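PDB 5JBD: inactive glucansucrase from Lactobacillus reuteri, which belongs to glycoside hydrolase family 70, multidomain proteins built around a (beta/alpha)8, or TIM-type, barrel. Local coordinates for residues Asn336-Glu350 and Thr383-Arg395. Residues are numbered along the deposited sequence; the frame is centred on the assembly and turned at random.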
ATOM      1  N   ASN A 336      -1.411 -10.330  21.928  1.00 22.17           N
ATOM      2  CA  ASN A 336      -0.711 -10.612  20.675  1.00 22.87           C
ATOM      3  C   ASN A 336      -1.552 -11.391  19.649  1.00 22.34           C
ATOM      4  O   ASN A 336      -1.197 -12.495  19.256  1.00 22.30           O
ATOM      5  CB  ASN A 336       0.621 -11.318  20.971  1.00 23.64           C
ATOM      6  CG  ASN A 336       1.468 -10.555  21.969  1.00 24.24           C
ATOM      7  OD1 ASN A 336       1.533 -10.925  23.137  1.00 23.39           O
ATOM      8  ND2 ASN A 336       2.064  -9.444  21.532  1.00 23.14           N
ATOM      9  N   PRO A 337      -2.683 -10.813  19.214  1.00 22.55           N
ATOM     10  CA  PRO A 337      -3.502 -11.442  18.174  1.00 22.32           C
ATOM     11  C   PRO A 337      -2.837 -11.494  16.776  1.00 22.65           C
ATOM     12  O   PRO A 337      -3.191 -12.356  15.957  1.00 24.06           O
ATOM     13  CB  PRO A 337      -4.757 -10.583  18.163  1.00 22.71           C
ATOM     14  CG  PRO A 337      -4.291  -9.245  18.609  1.00 23.37           C
ATOM     15  CD  PRO A 337      -3.242  -9.525  19.649  1.00 23.58           C
ATOM     16  N   GLN A 338      -1.894 -10.591  16.523  1.00 22.54           N
ATOM     17  CA  GLN A 338      -1.028 -10.617  15.322  1.00 22.06           C
ATOM     18  C   GLN A 338       0.412 -10.318  15.718  1.00 21.84           C
ATOM     19  O   GLN A 338       0.652  -9.776  16.791  1.00 21.14           O
ATOM     20  CB  GLN A 338      -1.481  -9.554  14.324  1.00 22.52           C
ATOM     21  CG  GLN A 338      -2.924  -9.716  13.844  1.00 21.49           C
ATOM     22  CD  GLN A 338      -3.936  -8.921  14.641  1.00 21.14           C
ATOM     23  OE1 GLN A 338      -3.642  -7.824  15.153  1.00 21.07           O
ATOM     24  NE2 GLN A 338      -5.169  -9.443  14.704  1.00 22.83           N
ATOM     25  N   LEU A 339       1.359 -10.642  14.841  1.00 20.97           N
ATOM     26  CA  LEU A 339       2.760 -10.271  15.042  1.00 21.05           C
ATOM     27  C   LEU A 339       3.007  -8.780  14.812  1.00 21.14           C
ATOM     28  O   LEU A 339       2.428  -8.172  13.905  1.00 21.56           O
ATOM     29  CB  LEU A 339       3.683 -11.048  14.112  1.00 21.18           C
ATOM     30  CG  LEU A 339       3.581 -12.571  14.123  1.00 21.10           C
ATOM     31  CD1 LEU A 339       4.680 -13.161  13.248  1.00 22.07           C
ATOM     32  CD2 LEU A 339       3.657 -13.106  15.542  1.00 21.19           C
ATOM     33  N   TYR A 340       3.870  -8.219  15.646  1.00 20.48           N
ATOM     34  CA  TYR A 340       4.383  -6.848  15.517  1.00 21.08           C
ATOM     35  C   TYR A 340       5.498  -6.800  14.452  1.00 21.81           C
ATOM     36  O   TYR A 340       6.370  -7.670  14.442  1.00 22.40           O
ATOM     37  CB  TYR A 340       4.935  -6.356  16.897  1.00 21.99           C
ATOM     38  CG  TYR A 340       5.829  -5.156  16.772  1.00 20.85           C
ATOM     39  CD1 TYR A 340       5.295  -3.912  16.485  1.00 21.08           C
ATOM     40  CD2 TYR A 340       7.220  -5.259  16.915  1.00 21.10           C
ATOM     41  CE1 TYR A 340       6.110  -2.803  16.308  1.00 20.30           C
ATOM     42  CE2 TYR A 340       8.042  -4.148  16.764  1.00 20.40           C
ATOM     43  CZ  TYR A 340       7.481  -2.924  16.442  1.00 20.82           C
ATOM     44  OH  TYR A 340       8.276  -1.809  16.252  1.00 20.72           O
ATOM     45  N   MET A 341       5.512  -5.783  13.583  1.00 22.04           N
ATOM     46  CA  MET A 341       6.609  -5.640  12.588  1.00 21.02           C
ATOM     47  C   MET A 341       7.794  -4.881  13.183  1.00 21.09           C
ATOM     48  O   MET A 341       7.689  -3.693  13.499  1.00 20.60           O
ATOM     49  CB  MET A 341       6.130  -4.927  11.310  1.00 22.40           C
ATOM     50  CG  MET A 341       7.126  -5.007  10.161  1.00 22.75           C
ATOM     51  SD  MET A 341       6.468  -4.535   8.545  1.00 22.49           S
ATOM     52  CE  MET A 341       7.064  -2.854   8.390  1.00 21.78           C
ATOM     53  N   ASP A 342       8.924  -5.567  13.336  1.00 21.13           N
ATOM     54  CA  ASP A 342      10.129  -4.975  13.943  1.00 21.56           C
ATOM     55  C   ASP A 342      10.905  -4.130  12.923  1.00 21.51           C
ATOM     56  O   ASP A 342      11.986  -4.513  12.455  1.00 22.88           O
ATOM     57  CB  ASP A 342      11.006  -6.084  14.565  1.00 20.96           C
ATOM     58  CG  ASP A 342      12.185  -5.546  15.362  1.00 20.41           C
ATOM     59  OD1 ASP A 342      12.225  -4.348  15.749  1.00 20.70           O
ATOM     60  OD2 ASP A 342      13.085  -6.346  15.636  1.00 20.24           O
ATOM     61  N   SER A 343      10.348  -2.964  12.598  1.00 21.41           N
ATOM     62  CA  SER A 343      10.979  -2.062  11.642  1.00 22.04           C
ATOM     63  C   SER A 343      12.326  -1.540  12.145  1.00 22.08           C
ATOM     64  O   SER A 343      13.215  -1.242  11.340  1.00 21.83           O
ATOM     65  CB  SER A 343      10.039  -0.899  11.270  1.00 22.11           C
ATOM     66  OG  SER A 343       9.800  -0.018  12.343  1.00 22.81           O
ATOM     67  N   GLY A 344      12.466  -1.415  13.474  1.00 21.19           N
ATOM     68  CA  GLY A 344      13.717  -1.033  14.095  1.00 22.96           C
ATOM     69  C   GLY A 344      14.897  -1.864  13.628  1.00 23.03           C
ATOM     70  O   GLY A 344      15.954  -1.319  13.344  1.00 22.16           O
ATOM     71  N   GLU A 345      14.685  -3.179  13.516  1.00 22.46           N
ATOM     72  CA  GLU A 345      15.724  -4.090  13.051  1.00 22.97           C
ATOM     73  C   GLU A 345      16.137  -3.791  11.616  1.00 23.07           C
ATOM     74  O   GLU A 345      17.325  -3.851  11.291  1.00 20.75           O
ATOM     75  CB  GLU A 345      15.281  -5.561  13.189  1.00 22.77           C
ATOM     76  CG  GLU A 345      16.238  -6.612  12.627  1.00 24.21           C
ATOM     77  CD  GLU A 345      17.528  -6.784  13.441  1.00 27.42           C
ATOM     78  OE1 GLU A 345      17.592  -6.299  14.585  1.00 28.54           O
ATOM     79  OE2 GLU A 345      18.496  -7.396  12.927  1.00 25.28           O
ATOM     80  N   PHE A 346      15.156  -3.491  10.766  1.00 21.95           N
ATOM     81  CA  PHE A 346      15.449  -3.110   9.379  1.00 22.76           C
ATOM     82  C   PHE A 346      16.337  -1.862   9.280  1.00 22.11           C
ATOM     83  O   PHE A 346      17.348  -1.873   8.571  1.00 20.67           O
ATOM     84  CB  PHE A 346      14.150  -2.902   8.581  1.00 23.21           C
ATOM     85  CG  PHE A 346      14.351  -2.144   7.301  1.00 23.43           C
ATOM     86  CD1 PHE A 346      14.882  -2.775   6.184  1.00 24.34           C
ATOM     87  CD2 PHE A 346      14.040  -0.791   7.226  1.00 23.64           C
ATOM     88  CE1 PHE A 346      15.080  -2.068   4.996  1.00 24.51           C
ATOM     89  CE2 PHE A 346      14.244  -0.079   6.049  1.00 24.82           C
ATOM     90  CZ  PHE A 346      14.771  -0.715   4.943  1.00 24.46           C
ATOM     91  N   TYR A 347      15.968  -0.801  10.003  1.00 22.33           N
ATOM     92  CA  TYR A 347      16.761   0.424   9.988  1.00 23.22           C
ATOM     93  C   TYR A 347      18.160   0.190  10.567  1.00 23.30           C
ATOM     94  O   TYR A 347      19.135   0.712  10.044  1.00 23.26           O
ATOM     95  CB  TYR A 347      16.044   1.594  10.668  1.00 23.80           C
ATOM     96  CG  TYR A 347      14.836   2.036   9.873  1.00 24.70           C
ATOM     97  CD1 TYR A 347      14.980   2.642   8.614  1.00 26.30           C
ATOM     98  CD2 TYR A 347      13.537   1.785  10.336  1.00 26.61           C
ATOM     99  CE1 TYR A 347      13.864   3.006   7.857  1.00 26.28           C
ATOM    100  CE2 TYR A 347      12.422   2.147   9.593  1.00 26.72           C
ATOM    101  CZ  TYR A 347      12.589   2.756   8.355  1.00 27.29           C
ATOM    102  OH  TYR A 347      11.473   3.104   7.636  1.00 25.52           O
ATOM    103  N   THR A 348      18.257  -0.639  11.601  1.00 22.76           N
ATOM    104  CA  THR A 348      19.552  -0.980  12.181  1.00 22.62           C
ATOM    105  C   THR A 348      20.440  -1.728  11.178  1.00 22.14           C
ATOM    106  O   THR A 348      21.617  -1.381  10.993  1.00 23.26           O
ATOM    107  CB  THR A 348      19.369  -1.787  13.480  1.00 22.01           C
ATOM    108  OG1 THR A 348      18.746  -0.945  14.465  1.00 22.13           O
ATOM    109  CG2 THR A 348      20.701  -2.281  14.022  1.00 22.30           C
ATOM    110  N   LEU A 349      19.885  -2.743  10.547  1.00 22.52           N
ATOM    111  CA  LEU A 349      20.609  -3.470   9.506  1.00 23.15           C
ATOM    112  C   LEU A 349      21.126  -2.513   8.425  1.00 23.17           C
ATOM    113  O   LEU A 349      22.299  -2.582   8.056  1.00 23.16           O
ATOM    114  CB  LEU A 349      19.731  -4.543   8.876  1.00 23.33           C
ATOM    115  CG  LEU A 349      19.439  -5.769   9.749  1.00 23.91           C
ATOM    116  CD1 LEU A 349      18.280  -6.573   9.174  1.00 23.02           C
ATOM    117  CD2 LEU A 349      20.665  -6.662   9.903  1.00 24.17           C
ATOM    118  N   GLU A 350      20.268  -1.608   7.950  1.00 23.51           N
ATOM    119  CA  GLU A 350      20.673  -0.648   6.907  1.00 24.26           C
ATOM    120  C   GLU A 350      21.685   0.397   7.400  1.00 25.69           C
ATOM    121  O   GLU A 350      22.653   0.714   6.678  1.00 25.08           O
ATOM    122  CB  GLU A 350      19.455   0.026   6.255  1.00 24.50           C
ATOM    123  CG  GLU A 350      18.549  -0.967   5.512  1.00 23.94           C
ATOM    124  CD  GLU A 350      17.984  -0.458   4.185  1.00 25.47           C
ATOM    125  OE1 GLU A 350      17.685   0.751   4.072  1.00 23.98           O
ATOM    126  OE2 GLU A 350      17.805  -1.295   3.265  1.00 21.70           O
ATOM    127  N   THR A 383       8.420  -9.705  22.518  1.00 21.75           N
ATOM    128  CA  THR A 383       7.243  -9.372  21.722  1.00 22.39           C
ATOM    129  C   THR A 383       7.231 -10.189  20.425  1.00 21.96           C
ATOM    130  O   THR A 383       8.174 -10.061  19.622  1.00 21.48           O
ATOM    131  CB  THR A 383       7.252  -7.885  21.374  1.00 23.01           C
ATOM    132  OG1 THR A 383       7.310  -7.141  22.589  1.00 22.17           O
ATOM    133  CG2 THR A 383       6.005  -7.492  20.569  1.00 23.72           C
ATOM    134  N   PRO A 384       6.182 -11.038  20.215  1.00 21.30           N
ATOM    135  CA  PRO A 384       6.068 -11.805  18.960  1.00 19.75           C
ATOM    136  C   PRO A 384       6.129 -10.889  17.760  1.00 20.17           C
ATOM    137  O   PRO A 384       5.349  -9.934  17.675  1.00 20.91           O
ATOM    138  CB  PRO A 384       4.679 -12.469  19.075  1.00 19.50           C
ATOM    139  CG  PRO A 384       4.462 -12.601  20.535  1.00 20.33           C
ATOM    140  CD  PRO A 384       5.069 -11.370  21.140  1.00 20.71           C
ATOM    141  N   ASN A 385       7.091 -11.119  16.873  1.00 19.99           N
ATOM    142  CA  ASN A 385       7.392 -10.143  15.834  1.00 19.08           C
ATOM    143  C   ASN A 385       7.870 -10.790  14.541  1.00 19.18           C
ATOM    144  O   ASN A 385       8.317 -11.943  14.535  1.00 19.08           O
ATOM    145  CB  ASN A 385       8.430  -9.123  16.315  1.00 18.60           C
ATOM    146  CG  ASN A 385       9.809  -9.718  16.450  1.00 18.35           C
ATOM    147  OD1 ASN A 385      10.601  -9.723  15.497  1.00 18.09           O
ATOM    148  ND2 ASN A 385      10.088 -10.276  17.615  1.00 17.79           N
ATOM    149  N   TRP A 386       7.739 -10.035  13.454  1.00 19.13           N
ATOM    150  CA  TRP A 386       8.311 -10.385  12.153  1.00 20.35           C
ATOM    151  C   TRP A 386       9.304  -9.292  11.727  1.00 19.82           C
ATOM    152  O   TRP A 386       9.159  -8.128  12.102  1.00 19.84           O
ATOM    153  CB  TRP A 386       7.240 -10.654  11.067  1.00 20.24           C
ATOM    154  CG  TRP A 386       6.293  -9.555  10.694  1.00 19.99           C
ATOM    155  CD1 TRP A 386       5.430  -8.873  11.519  1.00 19.99           C
ATOM    156  CD2 TRP A 386       6.032  -9.072   9.369  1.00 20.43           C
ATOM    157  NE1 TRP A 386       4.683  -7.974  10.791  1.00 21.63           N
ATOM    158  CE2 TRP A 386       5.019  -8.087   9.469  1.00 20.25           C
ATOM    159  CE3 TRP A 386       6.556  -9.378   8.104  1.00 20.98           C
ATOM    160  CZ2 TRP A 386       4.529  -7.395   8.353  1.00 21.05           C
ATOM    161  CZ3 TRP A 386       6.060  -8.696   6.994  1.00 21.05           C
ATOM    162  CH2 TRP A 386       5.062  -7.707   7.132  1.00 20.37           C
ATOM    163  N   SER A 387      10.367  -9.706  11.048  1.00 19.47           N
ATOM    164  CA  SER A 387      11.462  -8.795  10.717  1.00 19.21           C
ATOM    165  C   SER A 387      11.867  -9.039   9.278  1.00 19.34           C
ATOM    166  O   SER A 387      11.565 -10.091   8.711  1.00 18.96           O
ATOM    167  CB  SER A 387      12.661  -9.002  11.673  1.00 18.94           C
ATOM    168  OG  SER A 387      13.082 -10.363  11.687  1.00 19.54           O
ATOM    169  N   PHE A 388      12.593  -8.092   8.707  1.00 19.34           N
ATOM    170  CA  PHE A 388      12.973  -8.176   7.306  1.00 20.23           C
ATOM    171  C   PHE A 388      14.238  -7.387   6.998  1.00 20.93           C
ATOM    172  O   PHE A 388      14.565  -6.416   7.690  1.00 20.13           O
ATOM    173  CB  PHE A 388      11.807  -7.646   6.438  1.00 20.60           C
ATOM    174  CG  PHE A 388      11.457  -6.220   6.737  1.00 20.09           C
ATOM    175  CD1 PHE A 388      10.670  -5.909   7.844  1.00 20.57           C
ATOM    176  CD2 PHE A 388      11.982  -5.191   5.980  1.00 20.40           C
ATOM    177  CE1 PHE A 388      10.370  -4.594   8.159  1.00 20.19           C
ATOM    178  CE2 PHE A 388      11.698  -3.867   6.292  1.00 20.27           C
ATOM    179  CZ  PHE A 388      10.883  -3.574   7.369  1.00 20.75           C
ATOM    180  N   VAL A 389      14.909  -7.804   5.917  1.00 22.39           N
ATOM    181  CA  VAL A 389      16.001  -7.065   5.262  1.00 22.79           C
ATOM    182  C   VAL A 389      15.444  -6.131   4.177  1.00 23.73           C
ATOM    183  O   VAL A 389      15.936  -5.008   3.998  1.00 22.42           O
ATOM    184  CB  VAL A 389      17.025  -8.047   4.638  1.00 23.45           C
ATOM    185  CG1 VAL A 389      18.043  -7.333   3.742  1.00 24.26           C
ATOM    186  CG2 VAL A 389      17.757  -8.826   5.744  1.00 23.65           C
ATOM    187  N   THR A 390      14.446  -6.613   3.427  1.00 22.72           N
ATOM    188  CA  THR A 390      13.800  -5.800   2.389  1.00 23.49           C
ATOM    189  C   THR A 390      12.305  -6.104   2.332  1.00 22.33           C
ATOM    190  O   THR A 390      11.888  -7.214   2.641  1.00 22.42           O
ATOM    191  CB  THR A 390      14.409  -6.080   0.985  1.00 23.58           C
ATOM    192  OG1 THR A 390      15.827  -6.304   1.074  1.00 22.37           O
ATOM    193  CG2 THR A 390      14.140  -4.908   0.030  1.00 24.74           C
ATOM    194  N   ASN A 391      11.510  -5.115   1.945  1.00 21.76           N
ATOM    195  CA  ASN A 391      10.154  -5.364   1.468  1.00 21.51           C
ATOM    196  C   ASN A 391       9.868  -4.507   0.227  1.00 22.23           C
ATOM    197  O   ASN A 391      10.712  -3.703  -0.208  1.00 23.09           O
ATOM    198  CB  ASN A 391       9.115  -5.172   2.587  1.00 21.59           C
ATOM    199  CG  ASN A 391       9.044  -3.746   3.101  1.00 22.04           C
ATOM    200  OD1 ASN A 391       9.100  -2.784   2.331  1.00 23.05           O
ATOM    201  ND2 ASN A 391       8.908  -3.606   4.423  1.00 20.58           N
ATOM    202  N   HIS A 392       8.694  -4.691  -0.357  1.00 22.60           N
ATOM    203  CA  HIS A 392       8.335  -4.008  -1.625  1.00 23.78           C
ATOM    204  C   HIS A 392       8.392  -2.473  -1.524  1.00 23.67           C
ATOM    205  O   HIS A 392       8.812  -1.803  -2.471  1.00 23.73           O
ATOM    206  CB  HIS A 392       6.948  -4.455  -2.117  1.00 23.69           C
ATOM    207  CG  HIS A 392       5.836  -4.086  -1.192  1.00 25.36           C
ATOM    208  ND1 HIS A 392       5.490  -4.853  -0.097  1.00 26.85           N
ATOM    209  CD2 HIS A 392       5.022  -3.008  -1.165  1.00 26.72           C
ATOM    210  CE1 HIS A 392       4.496  -4.276   0.545  1.00 27.35           C
ATOM    211  NE2 HIS A 392       4.188  -3.157  -0.084  1.00 27.77           N
ATOM    212  N   ASP A 393       8.010  -1.935  -0.372  1.00 22.77           N
ATOM    213  CA  ASP A 393       8.051  -0.481  -0.144  1.00 24.66           C
ATOM    214  C   ASP A 393       9.469   0.062  -0.034  1.00 24.74           C
ATOM    215  O   ASP A 393       9.746   1.178  -0.485  1.00 26.80           O
ATOM    216  CB  ASP A 393       7.288  -0.088   1.119  1.00 25.13           C
ATOM    217  CG  ASP A 393       5.798  -0.112   0.938  1.00 26.77           C
ATOM    218  OD1 ASP A 393       5.316   0.401  -0.095  1.00 29.02           O
ATOM    219  OD2 ASP A 393       5.111  -0.615   1.844  1.00 25.97           O
ATOM    220  N   GLN A 394      10.375  -0.711   0.559  1.00 23.94           N
ATOM    221  CA  GLN A 394      11.757  -0.247   0.710  1.00 24.84           C
ATOM    222  C   GLN A 394      12.514  -0.220  -0.630  1.00 25.17           C
ATOM    223  O   GLN A 394      13.316   0.695  -0.873  1.00 25.80           O
ATOM    224  CB  GLN A 394      12.514  -1.055   1.776  1.00 23.68           C
ATOM    225  CG  GLN A 394      11.873  -0.985   3.164  1.00 24.32           C
ATOM    226  CD  GLN A 394      11.594   0.440   3.619  1.00 24.18           C
ATOM    227  OE1 GLN A 394      12.426   1.325   3.459  1.00 24.85           O
ATOM    228  NE2 GLN A 394      10.413   0.666   4.170  1.00 25.78           N
ATOM    229  N   ARG A 395      12.269  -1.210  -1.476  1.00 23.90           N
ATOM    230  CA  ARG A 395      12.793  -1.180  -2.841  1.00 25.00           C
ATOM    231  C   ARG A 395      12.218   0.010  -3.623  1.00 24.94           C
ATOM    232  O   ARG A 395      12.965   0.687  -4.325  1.00 26.57           O
ATOM    233  CB  ARG A 395      12.528  -2.489  -3.583  1.00 24.91           C
ATOM    234  CG  ARG A 395      13.250  -2.580  -4.923  1.00 25.36           C
ATOM    235  CD  ARG A 395      14.728  -2.861  -4.748  1.00 25.30           C
ATOM    236  NE  ARG A 395      14.984  -4.305  -4.737  1.00 25.64           N
ATOM    237  CZ  ARG A 395      15.860  -4.948  -3.963  1.00 25.81           C
ATOM    238  NH1 ARG A 395      16.591  -4.315  -3.033  1.00 26.85           N
ATOM    239  NH2 ARG A 395      15.986  -6.265  -4.102  1.00 25.11           N
TER
HETATM  240  O   HOH W   1       2.725  -9.462  18.754  1.00 20.07           O
HETATM  241  O   HOH W   2      13.299  -9.022  15.338  1.00 20.32           O
HETATM  242  O   HOH W   3      13.174  -5.921  10.387  1.00 21.81           O
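Two neighbouring parallel strands, 340-341 and 385-388, pair here in the buried beta-barrel, and the helix that follows the first strand carries the contact on to Phe388, Val389 and Gln394. Three backbone bonds make the ladder: Tyr340 N gives to Pro384 O, Tyr340 O takes Trp386 N, and Asp342 N reaches Trp386 O at 2.9 Å. Before the ladder begins, a water held by Asn336 ND2, Gln338 O and Pro384 O stitches the two segments together; where it ends, a second water bridges Asp342 O and Phe388 N in place of a direct bond.

On the face that carries Met341 and Trp386, the methionine lies across the indole. Its CG sits over one face of the five-membered ring, while SD runs on to the six-membered ring, 4.0 Å from that centroid and oblique to it, a Met-aromatic contact. With chi3 bent to 100°, the terminal methyl CE turns to Phe388 CE1, 3.7 Å away. Phe346 then comes in from helix 343-350: its CB stands over the Phe388 ring, 3.9 Å from the centroid, and the two rings are inclined by 21° but slid apart with little overlap. Val389 O meets the edge of the Phe346 ring at CE1 (3.2 Å), and Gln394 CG approaches CZ obliquely.

On the face that carries Tyr340 and Asn385, Asn385 ND2 gives a nearly straight bond (175°) to Thr383 O, which lies in the plane of the Asn385 amide. A water between Asp342 OD2 and Asn385 OD1 links the two segments again, while Ser369 and Thr459 also hold these two side chains. Strand 460-464 flanks 385-388 on its far side, so the arrangement is that of adjacent parallel strands in the (beta/alpha)8, or TIM, barrel of family 70.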